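Local structure of protein DUF199/WhiA (Thermotoga maritima, 3HYI) at residues L53-F56 / A57-R60; F105-V108 / A109-V112; N217-R220 / T221-T225; I285-A288 / E289-G292. The protein probably binds DNA and takes part in cell division and chromosome segregation, joining a degenerate LAGLIDADG homing endonuclease domain to a helix-turn-helix domain. One frame throughout, in Å; residues are numbered along the deposited sequence.

Overall arrangement
All four contacts are local, and together they sample the beginning, the middle and the end of helices. Contacts 1 and 2 are N-terminal caps, of helix 56-68 and of helix 108-122, in the degenerate LAGLIDADG part; their centres lie 23 Å apart, yet Leu53 and Ala58 of contact 1 touch helix 108-122, which contact 2 starts. The side chain of Phe56 in contact 1 is about 5 Å from a bound glycerol, probably from the crystallisation liquor. Contact 3, inside helix 207-238, and contact 4, where helix 274-288 gives out, belong to the helix-turn-helix part, 19 Å apart between centres; contacts 2 and 4 are 82 Å apart, in keeping with an elongated, two-part molecule.

Contact 1 of 4, residues L53-F56 / A57-R60; sequences LHSF and AASR
Ala57 and Ala58 meet Ser55, the N-cap residue of helix 56-68, at the point where strand 48-53 hands over to the helix. Ala57 CB lies 3.6 Å from Ser55 OG, while the backbone N-H of Ala57 is taken by Glu11 of helix 9-16. At Ala58 comes the cap proper: its N donates to Ser55 OG over 3.2 Å in an almost straight bond (170°). The serine torsion explains this, since OG stands anti to its own backbone N (chi1 176°) and swings in front of the first turn; Ser55 CB then rests against Ala58 CB at 3.6 Å. Ser59 grips the carbonyl of the same capping residue twice. Ser59 OG donates to Ser55 O over 2.7 Å and Ser59 N does so over 3.1 Å, the two arriving from opposite faces of the carbonyl plane. Leu53 CD1 packs at 3.7 Å against Ser59 CA. Arg60 N returns to Phe56 O at 2.9 Å, the regular helical bond, and the arginine chain runs back until Arg60 NH1 lies 3.9 Å from Phe56 CB. Replacing Ser55 by an alanine would probably leave Ala58 N without its cap and deprive Glu11, also hydrogen-bonded to OG, of a partner. Hydroxyl and carboxylate thus share the first-turn N-H groups, and the acidic Glu11 is likely to be favoured by the positive end of the helix dipole.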
ATOM      1  N   LEU A  53      -6.874 -15.921  21.147  1.00 23.45           N
ATOM      2  CA  LEU A  53      -6.939 -14.586  20.548  1.00 23.30           C
ATOM      3  C   LEU A  53      -5.696 -13.756  20.853  1.00 23.02           C
ATOM      4  O   LEU A  53      -5.280 -13.654  22.004  1.00 23.26           O
ATOM      5  CB  LEU A  53      -8.179 -13.844  21.054  1.00 23.37           C
ATOM      6  CG  LEU A  53      -9.541 -14.484  20.764  1.00 23.71           C
ATOM      7  CD1 LEU A  53     -10.651 -13.696  21.447  1.00 23.89           C
ATOM      8  CD2 LEU A  53      -9.806 -14.587  19.259  1.00 23.79           C
ATOM      9  N   HIS A  54      -5.114 -13.158  19.816  1.00 22.63           N
ATOM     10  CA  HIS A  54      -3.950 -12.284  19.969  1.00 22.40           C
ATOM     11  C   HIS A  54      -4.338 -10.809  20.079  1.00 22.05           C
ATOM     12  O   HIS A  54      -3.477  -9.954  20.284  1.00 22.10           O
ATOM     13  CB  HIS A  54      -2.981 -12.494  18.808  1.00 22.29           C
ATOM     14  CG  HIS A  54      -2.410 -13.875  18.752  1.00 22.36           C
ATOM     15  ND1 HIS A  54      -3.098 -14.941  18.215  1.00 22.06           N
ATOM     16  CD2 HIS A  54      -1.225 -14.371  19.181  1.00 22.05           C
ATOM     17  CE1 HIS A  54      -2.361 -16.032  18.306  1.00 22.35           C
ATOM     18  NE2 HIS A  54      -1.218 -15.714  18.888  1.00 22.19           N
ATOM     19  N   SER A  55      -5.632 -10.519  19.959  1.00 21.59           N
ATOM     20  CA  SER A  55      -6.138  -9.152  20.023  1.00 21.24           C
ATOM     21  C   SER A  55      -6.994  -8.941  21.271  1.00 20.95           C
ATOM     22  O   SER A  55      -7.856  -9.765  21.584  1.00 20.87           O
ATOM     23  CB  SER A  55      -6.962  -8.853  18.773  1.00 21.17           C
ATOM     24  OG  SER A  55      -7.552  -7.569  18.837  1.00 21.25           O
ATOM     25  N   PHE A  56      -6.750  -7.841  21.978  1.00 20.59           N
ATOM     26  CA  PHE A  56      -7.588  -7.446  23.113  1.00 20.45           C
ATOM     27  C   PHE A  56      -8.928  -6.890  22.644  1.00 20.23           C
ATOM     28  O   PHE A  56      -9.944  -7.088  23.306  1.00 20.18           O
ATOM     29  CB  PHE A  56      -6.878  -6.419  23.998  1.00 20.41           C
ATOM     30  CG  PHE A  56      -5.778  -7.005  24.831  1.00 20.67           C
ATOM     31  CD1 PHE A  56      -4.443  -6.784  24.506  1.00 20.48           C
ATOM     32  CD2 PHE A  56      -6.075  -7.790  25.936  1.00 20.35           C
ATOM     33  CE1 PHE A  56      -3.430  -7.329  25.276  1.00 20.29           C
ATOM     34  CE2 PHE A  56      -5.065  -8.340  26.705  1.00 20.30           C
ATOM     35  CZ  PHE A  56      -3.742  -8.112  26.374  1.00 20.25           C
ATOM     36  N   ALA A  57      -8.925  -6.189  21.512  1.00 20.02           N
ATOM     37  CA  ALA A  57     -10.168  -5.719  20.898  1.00 19.94           C
ATOM     38  C   ALA A  57     -11.069  -6.908  20.558  1.00 19.88           C
ATOM     39  O   ALA A  57     -12.265  -6.891  20.850  1.00 19.73           O
ATOM     40  CB  ALA A  57      -9.874  -4.904  19.648  1.00 19.87           C
ATOM     41  N   ALA A  58     -10.481  -7.935  19.949  1.00 19.88           N
ATOM     42  CA  ALA A  58     -11.198  -9.174  19.634  1.00 19.99           C
ATOM     43  C   ALA A  58     -11.732  -9.867  20.891  1.00 19.98           C
ATOM     44  O   ALA A  58     -12.860 -10.350  20.901  1.00 19.87           O
ATOM     45  CB  ALA A  58     -10.304 -10.124  18.851  1.00 19.87           C
ATOM     46  N   SER A  59     -10.920  -9.904  21.946  1.00 20.20           N
ATOM     47  CA  SER A  59     -11.315 -10.535  23.210  1.00 20.42           C
ATOM     48  C   SER A  59     -12.511  -9.822  23.839  1.00 20.52           C
ATOM     49  O   SER A  59     -13.435 -10.468  24.335  1.00 20.52           O
ATOM     50  CB  SER A  59     -10.145 -10.547  24.201  1.00 20.44           C
ATOM     51  OG  SER A  59      -8.981 -11.111  23.622  1.00 20.59           O
ATOM     52  N   ARG A  60     -12.484  -8.493  23.814  1.00 20.69           N
ATOM     53  CA  ARG A  60     -13.576  -7.677  24.347  1.00 20.88           C
ATOM     54  C   ARG A  60     -14.866  -7.812  23.540  1.00 20.94           C
ATOM     55  O   ARG A  60     -15.957  -7.804  24.108  1.00 20.98           O
ATOM     56  CB  ARG A  60     -13.166  -6.209  24.400  1.00 20.82           C
ATOM     57  CG  ARG A  60     -12.130  -5.911  25.461  1.00 21.29           C
ATOM     58  CD  ARG A  60     -12.060  -4.428  25.755  1.00 21.60           C
ATOM     59  NE  ARG A  60     -11.286  -4.175  26.965  1.00 21.88           N
ATOM     60  CZ  ARG A  60      -9.971  -3.977  27.011  1.00 21.25           C
ATOM     61  NH1 ARG A  60      -9.236  -3.988  25.905  1.00 21.68           N
ATOM     62  NH2 ARG A  60      -9.388  -3.762  28.182  1.00 20.69           N
TER

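Contact 2 of 4, residues F105-V108 / A109-V112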
ATOM      1  N   PHE A 105     -23.591 -17.421   5.406  1.00 25.75           N
ATOM      2  CA  PHE A 105     -23.438 -16.889   4.052  1.00 25.55           C
ATOM      3  C   PHE A 105     -24.760 -16.518   3.407  1.00 25.44           C
ATOM      4  O   PHE A 105     -24.780 -15.763   2.446  1.00 25.46           O
ATOM      5  CB  PHE A 105     -22.722 -17.902   3.158  1.00 25.60           C
ATOM      6  CG  PHE A 105     -21.410 -18.359   3.709  1.00 25.58           C
ATOM      7  CD1 PHE A 105     -20.292 -17.544   3.626  1.00 25.59           C
ATOM      8  CD2 PHE A 105     -21.296 -19.592   4.331  1.00 25.33           C
ATOM      9  CE1 PHE A 105     -19.079 -17.954   4.143  1.00 25.94           C
ATOM     10  CE2 PHE A 105     -20.085 -20.011   4.851  1.00 25.86           C
ATOM     11  CZ  PHE A 105     -18.972 -19.191   4.756  1.00 25.95           C
ATOM     12  N   PHE A 106     -25.860 -17.014   3.965  1.00 25.19           N
ATOM     13  CA  PHE A 106     -27.164 -16.983   3.298  1.00 25.06           C
ATOM     14  C   PHE A 106     -27.754 -15.602   3.052  1.00 24.94           C
ATOM     15  O   PHE A 106     -28.800 -15.467   2.427  1.00 25.01           O
ATOM     16  CB  PHE A 106     -28.176 -17.765   4.132  1.00 25.08           C
ATOM     17  CG  PHE A 106     -29.030 -18.653   3.320  1.00 25.00           C
ATOM     18  CD1 PHE A 106     -28.554 -19.889   2.927  1.00 24.88           C
ATOM     19  CD2 PHE A 106     -30.289 -18.253   2.911  1.00 25.06           C
ATOM     20  CE1 PHE A 106     -29.323 -20.725   2.155  1.00 24.91           C
ATOM     21  CE2 PHE A 106     -31.068 -19.084   2.139  1.00 24.96           C
ATOM     22  CZ  PHE A 106     -30.584 -20.324   1.760  1.00 24.96           C
ATOM     23  N   ASP A 107     -27.070 -14.583   3.536  1.00 24.81           N
ATOM     24  CA  ASP A 107     -27.701 -13.327   3.832  1.00 24.60           C
ATOM     25  C   ASP A 107     -26.573 -12.329   3.985  1.00 24.01           C
ATOM     26  O   ASP A 107     -25.553 -12.658   4.585  1.00 23.86           O
ATOM     27  CB  ASP A 107     -28.439 -13.509   5.156  1.00 24.86           C
ATOM     28  CG  ASP A 107     -29.362 -12.384   5.470  1.00 25.18           C
ATOM     29  OD1 ASP A 107     -30.425 -12.324   4.832  1.00 26.95           O
ATOM     30  OD2 ASP A 107     -29.037 -11.574   6.363  1.00 26.07           O
ATOM     31  N   VAL A 108     -26.730 -11.132   3.429  1.00 23.40           N
ATOM     32  CA  VAL A 108     -25.663 -10.128   3.501  1.00 23.04           C
ATOM     33  C   VAL A 108     -25.471  -9.595   4.924  1.00 22.66           C
ATOM     34  O   VAL A 108     -24.352  -9.282   5.325  1.00 22.71           O
ATOM     35  CB  VAL A 108     -25.868  -8.952   2.503  1.00 23.03           C
ATOM     36  CG1 VAL A 108     -27.210  -8.276   2.710  1.00 22.79           C
ATOM     37  CG2 VAL A 108     -24.733  -7.942   2.635  1.00 22.85           C
ATOM     38  N   ALA A 109     -26.555  -9.502   5.687  1.00 22.35           N
ATOM     39  CA  ALA A 109     -26.472  -9.094   7.089  1.00 22.07           C
ATOM     40  C   ALA A 109     -25.727 -10.149   7.915  1.00 21.76           C
ATOM     41  O   ALA A 109     -24.810  -9.824   8.666  1.00 21.65           O
ATOM     42  CB  ALA A 109     -27.864  -8.852   7.657  1.00 21.89           C
ATOM     43  N   LEU A 110     -26.117 -11.409   7.761  1.00 21.60           N
ATOM     44  CA  LEU A 110     -25.440 -12.514   8.449  1.00 21.47           C
ATOM     45  C   LEU A 110     -23.978 -12.618   8.020  1.00 21.34           C
ATOM     46  O   LEU A 110     -23.095 -12.837   8.849  1.00 21.01           O
ATOM     47  CB  LEU A 110     -26.149 -13.844   8.178  1.00 21.45           C
ATOM     48  CG  LEU A 110     -27.596 -13.963   8.667  1.00 21.66           C
ATOM     49  CD1 LEU A 110     -28.234 -15.255   8.157  1.00 21.77           C
ATOM     50  CD2 LEU A 110     -27.661 -13.897  10.191  1.00 21.55           C
ATOM     51  N   PHE A 111     -23.731 -12.451   6.725  1.00 21.37           N
ATOM     52  CA  PHE A 111     -22.380 -12.560   6.179  1.00 21.53           C
ATOM     53  C   PHE A 111     -21.440 -11.457   6.673  1.00 21.47           C
ATOM     54  O   PHE A 111     -20.267 -11.716   6.943  1.00 21.26           O
ATOM     55  CB  PHE A 111     -22.421 -12.570   4.651  1.00 21.64           C
ATOM     56  CG  PHE A 111     -21.068 -12.684   4.014  1.00 21.76           C
ATOM     57  CD1 PHE A 111     -20.305 -13.831   4.189  1.00 22.12           C
ATOM     58  CD2 PHE A 111     -20.554 -11.647   3.251  1.00 21.88           C
ATOM     59  CE1 PHE A 111     -19.052 -13.947   3.609  1.00 22.24           C
ATOM     60  CE2 PHE A 111     -19.303 -11.754   2.664  1.00 22.23           C
ATOM     61  CZ  PHE A 111     -18.550 -12.906   2.845  1.00 22.30           C
ATOM     62  N   VAL A 112     -21.952 -10.235   6.792  1.00 21.55           N
ATOM     63  CA  VAL A 112     -21.146  -9.116   7.282  1.00 21.65           C
ATOM     64  C   VAL A 112     -20.705  -9.334   8.727  1.00 21.48           C
ATOM     65  O   VAL A 112     -19.572  -9.033   9.088  1.00 21.47           O
ATOM     66  CB  VAL A 112     -21.902  -7.781   7.158  1.00 21.74           C
ATOM     67  CG1 VAL A 112     -21.211  -6.688   7.954  1.00 22.10           C
ATOM     68  CG2 VAL A 112     -22.008  -7.386   5.700  1.00 21.88           C
TER
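Asp107 and Leu110 cross at a slant, the leucine branch lying against the stem of the aspartate while the carboxylate reaches past it to the backbone. Leu110 CD1 comes to 3.5 Å from Asp107 CB. With CG anti to the backbone N (chi1 -169°), Asp107 turns OD2 over the start of helix 108-122 as its N-cap: Leu110 N donates to Asp107 OD2 over 3.2 Å (159°), meeting the oxygen on its anti lone pair, and Ala109 N adds a weak, bent bond to the same oxygen. Ala109 CB also comes to 3.2 Å from Asp107 OD2. On another flank the rings of Phe105 and Phe111 meet obliquely, Phe105 CD1 to Phe111 CD1 at 3.8 Å, an apolar pair; both rings also touch Ser150 of helix 141-155, and Phe105 makes an edge-to-face contact with Phe114. Val108 and Val112, by contrast, lie alongside each other and point the same way, their CG2 methyls 4.1 Å apart. The backbone completes the turn with Phe111 N to Asp107 O at 2.8 Å and Val112 N to Val108 O at 3.0 Å. With Asp107 reduced to an alanine, Leu110 N would probably lose its capping acceptor, and Ala109 N its weak one. The chemistry is that of a charged cap: a carboxylate set against first-turn N-H groups should be stabilised by the helix dipole, while the phenylalanine pair packs the neighbouring side against helix 141-155.

Contact 3 of 4, residues N217-R220 / T221-T225; sequences NAIR and TANST
Thr221 turns its hydroxyl back onto the carbonyl of Asn217, one turn earlier, and so doubles the backbone bond already there. Thr221 N and Thr221 OG1 donate to Asn217 O over 3.1 and 3.0 Å, reaching it from opposite faces of the carbonyl plane. The torsion makes this possible: OG1 lies beside the backbone N and anti to the carbonyl carbon (chi1 -63°), which hangs it over the preceding turn. Thr225 repeats the device a turn later, its OG1 donating to Thr221 O at 2.8 Å. Alongside them run the ordinary helical bonds, with Ala222 N bonded to Ala218 O, and Asn223 N to Ile219 O at 2.9 Å. All of this lies within helix 207-238, a long helix of the C-terminal helix-turn-helix part of WhiA, and most of the side chains here are exposed. The remaining side chains are held more loosely, by van der Waals touch, a weak bond and a water. Ile219 and Asn223 run alongside each other, pointing the same way, with Ile219 CG2 3.5 Å from Asn223 ND2, a methyl against an amide. Arg220 bends at chi3 (-68°) and folds back along the helix, where NH2 makes a weak bond to Asn217 OD1. Its carbonyl serves water as well as helix: besides taking Ser224 N, Arg220 O accepts from a water at 2.7 Å, and that water also bonds Ser224 OG, 3.2 Å away, linking carbonyl and hydroxyl across the turn.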
ATOM      1  N   ASN A 217      12.354  21.998 -21.268  1.00 26.17           N
ATOM      2  CA  ASN A 217      13.675  21.376 -21.184  1.00 26.53           C
ATOM      3  C   ASN A 217      14.384  21.319 -22.544  1.00 26.58           C
ATOM      4  O   ASN A 217      15.595  21.525 -22.621  1.00 26.46           O
ATOM      5  CB  ASN A 217      13.579  19.970 -20.579  1.00 26.72           C
ATOM      6  CG  ASN A 217      13.172  19.987 -19.112  1.00 27.80           C
ATOM      7  OD1 ASN A 217      12.330  20.787 -18.691  1.00 29.54           O
ATOM      8  ND2 ASN A 217      13.766  19.097 -18.325  1.00 29.07           N
ATOM      9  N   ALA A 218      13.623  21.050 -23.605  1.00 26.63           N
ATOM     10  CA  ALA A 218      14.171  21.007 -24.965  1.00 26.80           C
ATOM     11  C   ALA A 218      14.580  22.396 -25.457  1.00 26.89           C
ATOM     12  O   ALA A 218      15.571  22.535 -26.173  1.00 26.92           O
ATOM     13  CB  ALA A 218      13.168  20.374 -25.930  1.00 26.70           C
ATOM     14  N   ILE A 219      13.810  23.415 -25.074  1.00 27.13           N
ATOM     15  CA  ILE A 219      14.129  24.805 -25.408  1.00 27.26           C
ATOM     16  C   ILE A 219      15.392  25.271 -24.674  1.00 27.32           C
ATOM     17  O   ILE A 219      16.241  25.935 -25.266  1.00 27.42           O
ATOM     18  CB  ILE A 219      12.945  25.759 -25.085  1.00 27.27           C
ATOM     19  CG1 ILE A 219      11.744  25.465 -25.989  1.00 27.53           C
ATOM     20  CG2 ILE A 219      13.354  27.218 -25.256  1.00 27.28           C
ATOM     21  CD1 ILE A 219      12.004  25.688 -27.467  1.00 28.13           C
ATOM     22  N   ARG A 220      15.509  24.926 -23.392  1.00 27.35           N
ATOM     23  CA  ARG A 220      16.726  25.210 -22.617  1.00 27.44           C
ATOM     24  C   ARG A 220      17.963  24.604 -23.275  1.00 27.20           C
ATOM     25  O   ARG A 220      18.960  25.294 -23.489  1.00 27.20           O
ATOM     26  CB  ARG A 220      16.609  24.682 -21.178  1.00 27.53           C
ATOM     27  CG  ARG A 220      16.330  25.753 -20.140  1.00 28.32           C
ATOM     28  CD  ARG A 220      16.412  25.193 -18.727  1.00 29.14           C
ATOM     29  NE  ARG A 220      15.327  24.252 -18.451  1.00 30.22           N
ATOM     30  CZ  ARG A 220      14.069  24.595 -18.171  1.00 30.68           C
ATOM     31  NH1 ARG A 220      13.698  25.873 -18.120  1.00 31.00           N
ATOM     32  NH2 ARG A 220      13.171  23.647 -17.939  1.00 30.76           N
ATOM     33  N   THR A 221      17.881  23.312 -23.584  1.00 26.93           N
ATOM     34  CA  THR A 221      18.980  22.563 -24.198  1.00 26.74           C
ATOM     35  C   THR A 221      19.378  23.131 -25.567  1.00 26.70           C
ATOM     36  O   THR A 221      20.565  23.246 -25.871  1.00 26.68           O
ATOM     37  CB  THR A 221      18.602  21.067 -24.352  1.00 26.70           C
ATOM     38  OG1 THR A 221      18.397  20.489 -23.056  1.00 26.43           O
ATOM     39  CG2 THR A 221      19.692  20.290 -25.080  1.00 26.72           C
ATOM     40  N   ALA A 222      18.384  23.484 -26.380  1.00 26.61           N
ATOM     41  CA  ALA A 222      18.628  24.052 -27.710  1.00 26.66           C
ATOM     42  C   ALA A 222      19.273  25.437 -27.633  1.00 26.64           C
ATOM     43  O   ALA A 222      20.202  25.734 -28.387  1.00 26.58           O
ATOM     44  CB  ALA A 222      17.332  24.118 -28.511  1.00 26.47           C
ATOM     45  N   ASN A 223      18.770  26.281 -26.730  1.00 26.64           N
ATOM     46  CA  ASN A 223      19.326  27.623 -26.524  1.00 26.75           C
ATOM     47  C   ASN A 223      20.769  27.580 -26.013  1.00 26.60           C
ATOM     48  O   ASN A 223      21.597  28.393 -26.421  1.00 26.56           O
ATOM     49  CB  ASN A 223      18.459  28.434 -25.548  1.00 26.84           C
ATOM     50  CG  ASN A 223      17.086  28.787 -26.119  1.00 27.35           C
ATOM     51  OD1 ASN A 223      16.843  28.668 -27.321  1.00 28.16           O
ATOM     52  ND2 ASN A 223      16.181  29.225 -25.248  1.00 27.54           N
ATOM     53  N   SER A 224      21.056  26.634 -25.120  1.00 26.47           N
ATOM     54  CA  SER A 224      22.415  26.419 -24.614  1.00 26.41           C
ATOM     55  C   SER A 224      23.361  26.007 -25.732  1.00 26.18           C
ATOM     56  O   SER A 224      24.417  26.610 -25.914  1.00 26.08           O
ATOM     57  CB  SER A 224      22.432  25.343 -23.525  1.00 26.43           C
ATOM     58  OG  SER A 224      22.068  25.882 -22.269  1.00 27.00           O
ATOM     59  N   THR A 225      22.973  24.970 -26.469  1.00 25.96           N
ATOM     60  CA  THR A 225      23.782  24.458 -27.575  1.00 25.90           C
ATOM     61  C   THR A 225      24.080  25.542 -28.610  1.00 25.77           C
ATOM     62  O   THR A 225      25.207  25.648 -29.087  1.00 25.79           O
ATOM     63  CB  THR A 225      23.096  23.263 -28.267  1.00 25.88           C
ATOM     64  OG1 THR A 225      22.779  22.267 -27.288  1.00 25.86           O
ATOM     65  CG2 THR A 225      24.008  22.653 -29.324  1.00 25.81           C
TER
HETATM   66  O   HOH W   1      19.388  27.590 -22.100  1.00 42.70           O

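Contact 4 of 4, residues I285-A288 / E289-G292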
ATOM      1  N   ILE A 285      32.365  30.145 -23.269  1.00 26.09           N
ATOM      2  CA  ILE A 285      31.359  31.204 -23.394  1.00 26.12           C
ATOM      3  C   ILE A 285      31.810  32.494 -22.693  1.00 26.15           C
ATOM      4  O   ILE A 285      31.628  33.590 -23.227  1.00 26.09           O
ATOM      5  CB  ILE A 285      29.992  30.741 -22.843  1.00 26.10           C
ATOM      6  CG1 ILE A 285      29.380  29.688 -23.771  1.00 26.07           C
ATOM      7  CG2 ILE A 285      29.031  31.918 -22.694  1.00 26.11           C
ATOM      8  CD1 ILE A 285      28.166  28.992 -23.188  1.00 25.97           C
ATOM      9  N   LYS A 286      32.398  32.353 -21.506  1.00 26.20           N
ATOM     10  CA  LYS A 286      32.973  33.486 -20.767  1.00 26.36           C
ATOM     11  C   LYS A 286      34.049  34.200 -21.593  1.00 26.50           C
ATOM     12  O   LYS A 286      34.091  35.431 -21.635  1.00 26.46           O
ATOM     13  CB  LYS A 286      33.532  33.010 -19.413  1.00 26.41           C
ATOM     14  CG  LYS A 286      34.553  33.932 -18.729  1.00 26.58           C
ATOM     15  CD  LYS A 286      33.961  35.269 -18.300  1.00 26.73           C
ATOM     16  CE  LYS A 286      35.039  36.169 -17.708  1.00 26.89           C
ATOM     17  NZ  LYS A 286      34.500  37.458 -17.187  1.00 27.02           N
ATOM     18  N   ILE A 287      34.909  33.425 -22.252  1.00 26.66           N
ATOM     19  CA  ILE A 287      35.947  33.980 -23.127  1.00 26.71           C
ATOM     20  C   ILE A 287      35.356  34.696 -24.347  1.00 26.91           C
ATOM     21  O   ILE A 287      35.860  35.738 -24.761  1.00 26.72           O
ATOM     22  CB  ILE A 287      36.941  32.884 -23.590  1.00 26.70           C
ATOM     23  CG1 ILE A 287      37.840  32.461 -22.423  1.00 26.74           C
ATOM     24  CG2 ILE A 287      37.798  33.376 -24.750  1.00 26.42           C
ATOM     25  CD1 ILE A 287      38.692  31.245 -22.713  1.00 26.30           C
ATOM     26  N   ALA A 288      34.282  34.145 -24.908  1.00 27.21           N
ATOM     27  CA  ALA A 288      33.662  34.707 -26.113  1.00 27.56           C
ATOM     28  C   ALA A 288      32.885  36.019 -25.890  1.00 27.98           C
ATOM     29  O   ALA A 288      32.508  36.677 -26.859  1.00 27.94           O
ATOM     30  CB  ALA A 288      32.757  33.666 -26.771  1.00 27.51           C
ATOM     31  N   GLU A 289      32.640  36.392 -24.630  1.00 28.56           N
ATOM     32  CA  GLU A 289      31.964  37.663 -24.305  1.00 29.08           C
ATOM     33  C   GLU A 289      32.800  38.877 -24.725  1.00 29.40           C
ATOM     34  O   GLU A 289      32.263  39.947 -25.017  1.00 29.45           O
ATOM     35  CB  GLU A 289      31.646  37.743 -22.807  1.00 29.15           C
ATOM     36  CG  GLU A 289      30.442  36.913 -22.389  1.00 29.50           C
ATOM     37  CD  GLU A 289      30.216  36.906 -20.884  1.00 30.08           C
ATOM     38  OE1 GLU A 289      30.487  37.934 -20.223  1.00 30.37           O
ATOM     39  OE2 GLU A 289      29.756  35.868 -20.360  1.00 30.52           O
ATOM     40  N   ARG A 290      34.118  38.692 -24.703  1.00 29.81           N
ATOM     41  CA  ARG A 290      35.094  39.574 -25.347  1.00 30.18           C
ATOM     42  C   ARG A 290      34.619  40.122 -26.692  1.00 30.47           C
ATOM     43  O   ARG A 290      34.646  41.328 -26.933  1.00 30.43           O
ATOM     44  CB  ARG A 290      36.372  38.766 -25.614  1.00 30.22           C
ATOM     45  CG  ARG A 290      37.660  39.430 -25.221  1.00 30.57           C
ATOM     46  CD  ARG A 290      38.757  38.391 -25.038  1.00 30.76           C
ATOM     47  NE  ARG A 290      38.525  37.555 -23.858  1.00 30.86           N
ATOM     48  CZ  ARG A 290      39.457  36.828 -23.245  1.00 31.07           C
ATOM     49  NH1 ARG A 290      40.715  36.822 -23.679  1.00 31.38           N
ATOM     50  NH2 ARG A 290      39.132  36.103 -22.179  1.00 30.87           N
ATOM     51  N   PHE A 291      34.183  39.207 -27.556  1.00 30.88           N
ATOM     52  CA  PHE A 291      34.061  39.462 -28.991  1.00 31.20           C
ATOM     53  C   PHE A 291      32.646  39.749 -29.479  1.00 31.68           C
ATOM     54  O   PHE A 291      32.470  40.308 -30.560  1.00 31.70           O
ATOM     55  CB  PHE A 291      34.611  38.261 -29.766  1.00 31.06           C
ATOM     56  CG  PHE A 291      35.997  37.857 -29.353  1.00 30.55           C
ATOM     57  CD1 PHE A 291      37.045  38.768 -29.412  1.00 30.23           C
ATOM     58  CD2 PHE A 291      36.260  36.566 -28.913  1.00 30.27           C
ATOM     59  CE1 PHE A 291      38.330  38.400 -29.035  1.00 30.14           C
ATOM     60  CE2 PHE A 291      37.543  36.192 -28.535  1.00 30.10           C
ATOM     61  CZ  PHE A 291      38.578  37.111 -28.596  1.00 30.01           C
ATOM     62  N   GLY A 292      31.641  39.350 -28.703  1.00 32.35           N
ATOM     63  CA  GLY A 292      30.254  39.546 -29.110  1.00 32.83           C
ATOM     64  C   GLY A 292      29.234  38.965 -28.152  1.00 33.33           C
ATOM     65  O   GLY A 292      29.582  38.395 -27.114  1.00 33.28           O
TER
HETATM   66  O   HOH W   2      36.156  37.183 -21.400  1.00 29.55           O
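Towards the C-terminal end of helix 274-288, in the predicted helix-turn-helix DNA-binding region, Ile287 and Ala288 meet Arg290 and Phe291 of the tail. Ala288 O takes Phe291 N at 3.1 Å, from well above the carbonyl plane, and a weak bond from Gly292 N. Glu289 N is shared weakly by Ile285 O and Lys286 O, and Arg290 N makes another weak bond to Ile287 O. Arg290 runs alongside Ile287, both pointing the same way, and Ile287 CG2 sits over one face of the Arg290 guanidinium, 3.9 Å above its plane and offset toward the rim. A bend at chi3 (-69°) brings the group back along the helix. At the edge of the guanidinium a water accepts from Arg290 NH2 at 3.3 Å and donates to Lys286 O at 2.7 Å. Arg290 CB lies over the centre of the Phe291 ring, 3.7 Å above its plane, and that ring reaches Asn238, at the end of helix 207-238, and Met239 just after it. Ile287 and Ala288 pack on the same helix, at Ile235 and Ala231. Lys286 O is thus capped by a water that Arg290 also holds, and the positive guanidinium close to this helix end would probably offset part of the negative end of the helix dipole.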